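Local coordinates for protein beta-fructofuranosidase (Bifidobacterium adolescentis, PDB 6NOB) that is probably a beta-fructofuranosidase of glycoside hydrolase family 32, hydrolysing terminal fructosyl bonds in sugars such as sucrose, at residues Leu85-Val90 and Gln139-Leu144. Residues are numbered along the deposited sequence; the frame is centred on the assembly and turned at random.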
loop_
_atom_site.group_PDB
_atom_site.type_symbol
_atom_site.label_atom_id
_atom_site.label_comp_id
_atom_site.label_asym_id
_atom_site.label_seq_id
_atom_site.Cartn_x
_atom_site.Cartn_y
_atom_site.Cartn_z
ATOM N N LEU A 85 15.044 -4.679 -19.628
ATOM C CA LEU A 85 14.573 -5.114 -18.319
ATOM C C LEU A 85 13.207 -4.526 -17.987
ATOM O O LEU A 85 12.384 -5.190 -17.345
ATOM C CB LEU A 85 15.601 -4.726 -17.256
ATOM C CG LEU A 85 15.519 -5.360 -15.871
ATOM C CD1 LEU A 85 15.326 -6.861 -15.978
ATOM C CD2 LEU A 85 16.780 -5.031 -15.090
ATOM N N LEU A 86 12.942 -3.292 -18.428
ATOM C CA LEU A 86 11.663 -2.651 -18.142
ATOM C C LEU A 86 10.496 -3.395 -18.778
ATOM O O LEU A 86 9.376 -3.356 -18.257
ATOM C CB LEU A 86 11.679 -1.209 -18.639
ATOM C CG LEU A 86 12.183 -0.124 -17.699
ATOM C CD1 LEU A 86 12.128 1.207 -18.424
ATOM C CD2 LEU A 86 11.355 -0.083 -16.425
ATOM N N ASP A 87 10.730 -4.058 -19.909
ATOM C CA ASP A 87 9.668 -4.771 -20.606
ATOM C C ASP A 87 9.605 -6.244 -20.233
ATOM O O ASP A 87 8.508 -6.812 -20.163
ATOM C CB ASP A 87 9.849 -4.638 -22.120
ATOM C CG ASP A 87 9.773 -3.198 -22.592
ATOM O OD1 ASP A 87 8.858 -2.470 -22.149
ATOM O OD2 ASP A 87 10.630 -2.797 -23.408
ATOM N N ASN A 88 10.751 -6.877 -19.994
ATOM C CA ASN A 88 10.768 -8.292 -19.655
ATOM C C ASN A 88 10.680 -8.539 -18.161
ATOM O O ASN A 88 10.077 -9.533 -17.740
ATOM C CB ASN A 88 12.035 -8.951 -20.199
ATOM C CG ASN A 88 12.100 -8.912 -21.700
ATOM O OD1 ASN A 88 11.352 -9.613 -22.379
ATOM N ND2 ASN A 88 12.993 -8.087 -22.233
ATOM N N GLY A 89 11.271 -7.664 -17.355
ATOM C CA GLY A 89 11.268 -7.840 -15.918
ATOM C C GLY A 89 12.185 -8.967 -15.475
ATOM O O GLY A 89 12.868 -9.617 -16.266
ATOM N N VAL A 90 12.190 -9.191 -14.162
ATOM C CA VAL A 90 12.987 -10.254 -13.561
ATOM C C VAL A 90 12.203 -11.557 -13.626
ATOM O O VAL A 90 10.992 -11.556 -13.881
ATOM C CB VAL A 90 13.369 -9.915 -12.106
ATOM C CG1 VAL A 90 14.203 -8.641 -12.054
ATOM C CG2 VAL A 90 12.124 -9.790 -11.239
ATOM N N GLN A 139 7.998 8.215 -18.323
ATOM C CA GLN A 139 8.367 7.791 -19.673
ATOM C C GLN A 139 7.407 6.727 -20.199
ATOM O O GLN A 139 7.812 5.669 -20.687
ATOM C CB GLN A 139 9.817 7.301 -19.713
ATOM C CG GLN A 139 10.843 8.430 -19.654
ATOM C CD GLN A 139 12.264 7.942 -19.432
ATOM O OE1 GLN A 139 12.519 6.742 -19.373
ATOM N NE2 GLN A 139 13.197 8.879 -19.306
ATOM N N GLY A 140 6.109 7.009 -20.070
ATOM C CA GLY A 140 5.074 6.159 -20.612
ATOM C C GLY A 140 4.624 5.014 -19.729
ATOM O O GLY A 140 3.665 4.319 -20.089
ATOM N N ARG A 141 5.270 4.788 -18.589
ATOM C CA ARG A 141 4.940 3.663 -17.729
ATOM C C ARG A 141 4.525 4.145 -16.346
ATOM O O ARG A 141 4.998 5.177 -15.860
ATOM C CB ARG A 141 6.125 2.702 -17.595
ATOM C CG ARG A 141 6.622 2.124 -18.908
ATOM C CD ARG A 141 7.892 1.321 -18.688
ATOM N NE ARG A 141 8.775 1.349 -19.849
ATOM C CZ ARG A 141 8.881 0.358 -20.727
ATOM N NH1 ARG A 141 9.710 0.468 -21.756
ATOM N NH2 ARG A 141 8.159 -0.746 -20.574
ATOM N N TYR A 142 3.626 3.388 -15.720
ATOM C CA TYR A 142 3.273 3.597 -14.323
ATOM C C TYR A 142 4.225 2.795 -13.448
ATOM O O TYR A 142 4.447 1.604 -13.693
ATOM C CB TYR A 142 1.829 3.176 -14.050
ATOM C CG TYR A 142 0.803 3.888 -14.902
ATOM C CD1 TYR A 142 0.360 5.161 -14.570
ATOM C CD2 TYR A 142 0.272 3.284 -16.035
ATOM C CE1 TYR A 142 -0.580 5.814 -15.342
ATOM C CE2 TYR A 142 -0.669 3.930 -16.814
ATOM C CZ TYR A 142 -1.090 5.195 -16.462
ATOM O OH TYR A 142 -2.025 5.845 -17.232
ATOM N N HIS A 143 4.784 3.445 -12.433
ATOM C CA HIS A 143 5.781 2.834 -11.567
ATOM C C HIS A 143 5.202 2.636 -10.176
ATOM O O HIS A 143 4.670 3.577 -9.577
ATOM C CB HIS A 143 7.047 3.688 -11.497
ATOM C CG HIS A 143 7.951 3.516 -12.677
ATOM N ND1 HIS A 143 9.087 2.735 -12.637
ATOM C CD2 HIS A 143 7.879 4.009 -13.936
ATOM C CE1 HIS A 143 9.680 2.764 -13.817
ATOM N NE2 HIS A 143 8.967 3.530 -14.623
ATOM N N LEU A 144 5.315 1.413 -9.669
ATOM C CA LEU A 144 4.842 1.054 -8.338
ATOM C C LEU A 144 6.024 0.529 -7.534
ATOM O O LEU A 144 6.553 -0.550 -7.828
ATOM C CB LEU A 144 3.728 0.013 -8.420
ATOM C CG LEU A 144 3.305 -0.670 -7.120
ATOM C CD1 LEU A 144 2.781 0.347 -6.119
ATOM C CD2 LEU A 144 2.256 -1.726 -7.415
#
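Leu86 and Asp87, on the helical turn 85-88, which links strands 72-80 and 91-92 of an N-terminal antiparallel sheet, meet Arg141 at the start of strand 141-149, in a blade of the family 32 beta-propeller. The contact is a worked example of one arginine serving a hydrophobic and a charged neighbour at once. Along Leu86, CB sits over the centre of one guanidinium face, 3.8 Å from Arg141 CZ. Beyond CG the side chain forks: Leu86 CD1 lies 3.6 Å from Arg141 NE, while Leu86 CD2 comes obliquely to within 4.2 Å of His143 CE1, on a ring whose ND1 is hydrogen-bonded to His162 NE2. A bend in the arginine chain (chi3 -149°) helps turn its flat end toward the helix. There Asp87 approaches near the guanidinium plane, at its edge, although the carboxylate is twisted 43° from that plane. Replacing Arg141 with an alanine would probably cost Asp87 OD1 its close partner, with Arg166 no more than a long, weak ion pair away, and take the flat surface from under Leu86 CB. Both bonds of the salt bridge fall on a single oxygen: Asp87 OD1 takes Arg141 NH2 at 2.4 Å, a doubtfully short length, and Arg141 NH1 weakly at 3.1 Å.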